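Local atomic coordinates of DNA polymerase III subunit delta (Bacillus subtilis, PDB entry 3ZH9), a protein that forms part of the clamp-loading complex and probably acts as the wrench that opens the beta sliding clamp for loading onto primed DNA. Residues 58-70 with 101-115. Sequence-based numbering, arbitrary orientation.
Sequences PLDQAIADAETFP and ALESYIQSPAPYTVF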
# COMPACT_ATOMS: atom_id res chain seq x y z
N PRO A 58 22.15 -0.52 -16.15
CA PRO A 58 23.05 -1.68 -16.10
C PRO A 58 23.43 -2.08 -14.68
O PRO A 58 23.76 -1.24 -13.84
CB PRO A 58 24.28 -1.20 -16.87
CG PRO A 58 24.28 0.27 -16.71
CD PRO A 58 22.83 0.69 -16.66
N LEU A 59 23.38 -3.38 -14.41
CA LEU A 59 23.72 -3.91 -13.10
C LEU A 59 25.18 -3.62 -12.78
O LEU A 59 25.53 -3.35 -11.63
CB LEU A 59 23.44 -5.41 -13.05
CG LEU A 59 23.65 -6.10 -11.71
CD1 LEU A 59 22.80 -5.44 -10.65
CD2 LEU A 59 23.31 -7.58 -11.80
N ASP A 60 26.04 -3.66 -13.79
CA ASP A 60 27.47 -3.49 -13.55
C ASP A 60 27.82 -2.12 -12.96
O ASP A 60 28.78 -2.00 -12.20
CB ASP A 60 28.28 -3.77 -14.83
CG ASP A 60 27.80 -2.95 -16.02
OD1 ASP A 60 26.60 -3.05 -16.36
OD2 ASP A 60 28.62 -2.21 -16.62
N GLN A 61 27.05 -1.10 -13.30
CA GLN A 61 27.33 0.24 -12.80
C GLN A 61 26.97 0.34 -11.32
O GLN A 61 27.67 0.97 -10.54
CB GLN A 61 26.60 1.31 -13.63
CG GLN A 61 27.06 2.74 -13.34
CD GLN A 61 28.56 2.94 -13.56
OE1 GLN A 61 29.00 3.32 -14.65
NE2 GLN A 61 29.36 2.71 -12.51
N ALA A 62 25.86 -0.31 -10.95
CA ALA A 62 25.45 -0.43 -9.56
C ALA A 62 26.54 -1.12 -8.75
O ALA A 62 26.90 -0.66 -7.68
CB ALA A 62 24.14 -1.18 -9.46
N ILE A 63 27.07 -2.21 -9.27
CA ILE A 63 28.17 -2.90 -8.58
C ILE A 63 29.45 -2.07 -8.52
O ILE A 63 30.16 -2.08 -7.50
CB ILE A 63 28.46 -4.29 -9.20
CG1 ILE A 63 27.23 -5.20 -9.08
CG2 ILE A 63 29.69 -4.93 -8.55
CD1 ILE A 63 27.32 -6.47 -9.91
N ALA A 64 29.76 -1.35 -9.60
CA ALA A 64 30.96 -0.52 -9.62
C ALA A 64 30.83 0.60 -8.58
O ALA A 64 31.80 0.94 -7.89
CB ALA A 64 31.22 0.06 -11.03
N ASP A 65 29.63 1.16 -8.47
CA ASP A 65 29.37 2.11 -7.39
C ASP A 65 29.56 1.49 -6.01
O ASP A 65 30.15 2.10 -5.12
CB ASP A 65 27.95 2.69 -7.49
CG ASP A 65 27.87 3.89 -8.41
OD1 ASP A 65 28.45 3.84 -9.52
OD2 ASP A 65 27.24 4.90 -8.01
N ALA A 66 29.06 0.27 -5.84
CA ALA A 66 29.07 -0.37 -4.53
C ALA A 66 30.51 -0.61 -4.11
O ALA A 66 30.85 -0.61 -2.93
CB ALA A 66 28.31 -1.66 -4.59
N GLU A 67 31.38 -0.79 -5.10
CA GLU A 67 32.77 -1.09 -4.81
C GLU A 67 33.66 0.15 -4.70
O GLU A 67 34.87 0.05 -4.58
CB GLU A 67 33.31 -2.15 -5.77
CG GLU A 67 33.19 -3.54 -5.15
CD GLU A 67 33.05 -4.65 -6.17
OE1 GLU A 67 33.14 -4.36 -7.38
OE2 GLU A 67 32.86 -5.82 -5.74
N THR A 68 33.03 1.32 -4.71
CA THR A 68 33.74 2.58 -4.52
C THR A 68 33.73 2.95 -3.04
O THR A 68 32.70 2.81 -2.38
CB THR A 68 33.05 3.71 -5.30
OG1 THR A 68 33.00 3.37 -6.68
CG2 THR A 68 33.80 5.02 -5.13
N PHE A 69 34.86 3.41 -2.52
CA PHE A 69 34.91 3.94 -1.16
C PHE A 69 33.91 5.07 -1.01
O PHE A 69 33.67 5.83 -1.95
CB PHE A 69 36.31 4.47 -0.82
CG PHE A 69 37.38 3.42 -0.81
CD1 PHE A 69 37.07 2.09 -0.59
CD2 PHE A 69 38.71 3.77 -1.02
CE1 PHE A 69 38.06 1.11 -0.58
CE2 PHE A 69 39.70 2.80 -1.02
CZ PHE A 69 39.37 1.47 -0.79
N PRO A 70 33.33 5.21 0.20
CA PRO A 70 32.53 6.40 0.44
C PRO A 70 33.41 7.65 0.32
O PRO A 70 34.64 7.62 0.49
CB PRO A 70 32.07 6.23 1.90
CG PRO A 70 32.29 4.79 2.22
CD PRO A 70 33.46 4.36 1.39
N ALA A 101 27.76 -11.45 -11.70
CA ALA A 101 28.57 -10.45 -11.03
C ALA A 101 27.89 -10.01 -9.73
O ALA A 101 28.55 -9.77 -8.72
CB ALA A 101 28.81 -9.26 -11.95
N LEU A 102 26.57 -9.91 -9.77
CA LEU A 102 25.78 -9.61 -8.58
C LEU A 102 25.87 -10.72 -7.53
O LEU A 102 26.06 -10.44 -6.34
CB LEU A 102 24.32 -9.35 -8.96
CG LEU A 102 23.36 -9.19 -7.77
CD1 LEU A 102 23.81 -8.05 -6.87
CD2 LEU A 102 21.94 -8.96 -8.26
N GLU A 103 25.74 -11.98 -7.95
CA GLU A 103 25.95 -13.10 -7.04
C GLU A 103 27.30 -12.97 -6.38
O GLU A 103 27.42 -13.13 -5.17
CB GLU A 103 25.91 -14.44 -7.78
CG GLU A 103 24.70 -14.66 -8.65
CD GLU A 103 24.68 -16.06 -9.24
OE1 GLU A 103 25.40 -16.93 -8.70
OE2 GLU A 103 23.96 -16.28 -10.24
N SER A 104 28.33 -12.70 -7.19
CA SER A 104 29.68 -12.52 -6.68
C SER A 104 29.75 -11.41 -5.66
O SER A 104 30.38 -11.56 -4.62
CB SER A 104 30.67 -12.23 -7.81
OG SER A 104 31.02 -13.41 -8.50
N TYR A 105 29.12 -10.27 -5.97
CA TYR A 105 29.12 -9.13 -5.05
C TYR A 105 28.47 -9.44 -3.70
O TYR A 105 29.04 -9.14 -2.66
CB TYR A 105 28.46 -7.88 -5.65
CG TYR A 105 28.50 -6.73 -4.66
CD1 TYR A 105 29.63 -5.92 -4.57
CD2 TYR A 105 27.46 -6.51 -3.77
CE1 TYR A 105 29.70 -4.89 -3.64
CE2 TYR A 105 27.52 -5.50 -2.84
CZ TYR A 105 28.64 -4.69 -2.77
OH TYR A 105 28.71 -3.67 -1.84
N ILE A 106 27.26 -10.01 -3.70
CA ILE A 106 26.57 -10.22 -2.42
C ILE A 106 27.29 -11.28 -1.59
O ILE A 106 27.18 -11.31 -0.37
CB ILE A 106 25.07 -10.57 -2.55
CG1 ILE A 106 24.88 -12.04 -2.88
CG2 ILE A 106 24.32 -9.62 -3.55
CD1 ILE A 106 23.42 -12.44 -2.78
N GLN A 107 28.03 -12.14 -2.26
CA GLN A 107 28.81 -13.17 -1.57
C GLN A 107 30.06 -12.59 -0.92
O GLN A 107 30.57 -13.13 0.05
CB GLN A 107 29.16 -14.29 -2.55
CG GLN A 107 27.91 -14.94 -3.14
CD GLN A 107 28.22 -15.89 -4.29
OE1 GLN A 107 29.32 -15.88 -4.85
NE2 GLN A 107 27.24 -16.72 -4.64
N SER A 108 30.53 -11.47 -1.46
CA SER A 108 31.70 -10.79 -0.91
C SER A 108 31.55 -9.28 -1.10
O SER A 108 32.20 -8.69 -1.97
CB SER A 108 32.97 -11.29 -1.61
OG SER A 108 34.11 -10.63 -1.09
N PRO A 109 30.67 -8.65 -0.30
CA PRO A 109 30.26 -7.27 -0.61
C PRO A 109 31.24 -6.28 -0.01
O PRO A 109 32.07 -6.66 0.81
CB PRO A 109 28.88 -7.16 0.05
CG PRO A 109 29.01 -8.09 1.27
CD PRO A 109 29.89 -9.23 0.81
N ALA A 110 31.16 -5.01 -0.41
CA ALA A 110 32.10 -4.01 0.09
C ALA A 110 31.67 -3.59 1.49
O ALA A 110 30.52 -3.21 1.69
CB ALA A 110 32.16 -2.82 -0.83
N PRO A 111 32.59 -3.64 2.46
CA PRO A 111 32.19 -3.44 3.86
C PRO A 111 31.70 -2.02 4.14
O PRO A 111 30.97 -1.77 5.10
CB PRO A 111 33.47 -3.75 4.63
CG PRO A 111 34.58 -3.44 3.66
CD PRO A 111 34.05 -3.81 2.31
N TYR A 112 32.10 -1.10 3.27
CA TYR A 112 31.78 0.31 3.44
C TYR A 112 30.51 0.73 2.70
O TYR A 112 30.10 1.88 2.73
CB TYR A 112 32.97 1.14 2.95
CG TYR A 112 33.57 0.59 1.66
CD1 TYR A 112 32.97 0.82 0.42
CD2 TYR A 112 34.74 -0.18 1.70
CE1 TYR A 112 33.54 0.32 -0.75
CE2 TYR A 112 35.31 -0.69 0.54
CZ TYR A 112 34.71 -0.44 -0.68
OH TYR A 112 35.30 -0.95 -1.82
N THR A 113 29.90 -0.24 2.03
CA THR A 113 28.68 -0.00 1.25
C THR A 113 27.50 -0.73 1.87
O THR A 113 27.62 -1.88 2.31
CB THR A 113 28.86 -0.50 -0.21
OG1 THR A 113 29.78 0.36 -0.90
CG2 THR A 113 27.54 -0.53 -0.96
N VAL A 114 26.36 -0.06 1.93
CA VAL A 114 25.09 -0.74 2.17
C VAL A 114 24.35 -0.88 0.83
O VAL A 114 23.97 0.12 0.20
CB VAL A 114 24.21 0.02 3.19
CG1 VAL A 114 22.87 -0.72 3.40
CG2 VAL A 114 24.99 0.19 4.51
N PHE A 115 24.18 -2.12 0.40
CA PHE A 115 23.60 -2.46 -0.90
C PHE A 115 22.18 -2.99 -0.69
O PHE A 115 21.98 -4.03 -0.04
CB PHE A 115 24.47 -3.54 -1.56
CG PHE A 115 24.15 -3.80 -3.00
CD1 PHE A 115 23.18 -4.74 -3.35
CD2 PHE A 115 24.86 -3.15 -4.01
CE1 PHE A 115 22.90 -5.00 -4.69
CE2 PHE A 115 24.58 -3.40 -5.34
CZ PHE A 115 23.60 -4.33 -5.69
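Tyr-112 and the chain from Ala-66 to Pro-70 meet where two helices of a P-loop NTPase-like domain pack side by side over its parallel beta-sheet, an example of how a helix end is tied to the turn leading into a strand. Tyr-112 sits in the type I turn before strand 113-119, and its CG lies between backbone N and carbonyl carbon (chi1 41°), which swings the ring across to the other segment. CB packs on Pro-70 CD at 3.6 Å; CD1 and CE1 lie by the carbonyl oxygen of Thr-68; CE2 and CZ take the edge of the Phe-69 ring in an offset edge-to-face pair, planes at 85°, while Ala-110 CB covers the opposite face. At the tip, OH donates to Glu-67 O (3.0 Å) from above the carbonyl plane. A leucine here would probably leave that carbonyl without its hydroxyl partner and the Phe-69 edge without an aromatic face. Helix 59-66 runs at 22° to helix 101-107: Leu-59 CD2 presses tightly on Leu-102 CB, and Ile-63 CD1 reaches Ala-101 CB. Ala-66 CB rests against Phe-115 CD2, at the ring edge, and lies 3.5 Å from Tyr-105 CZ.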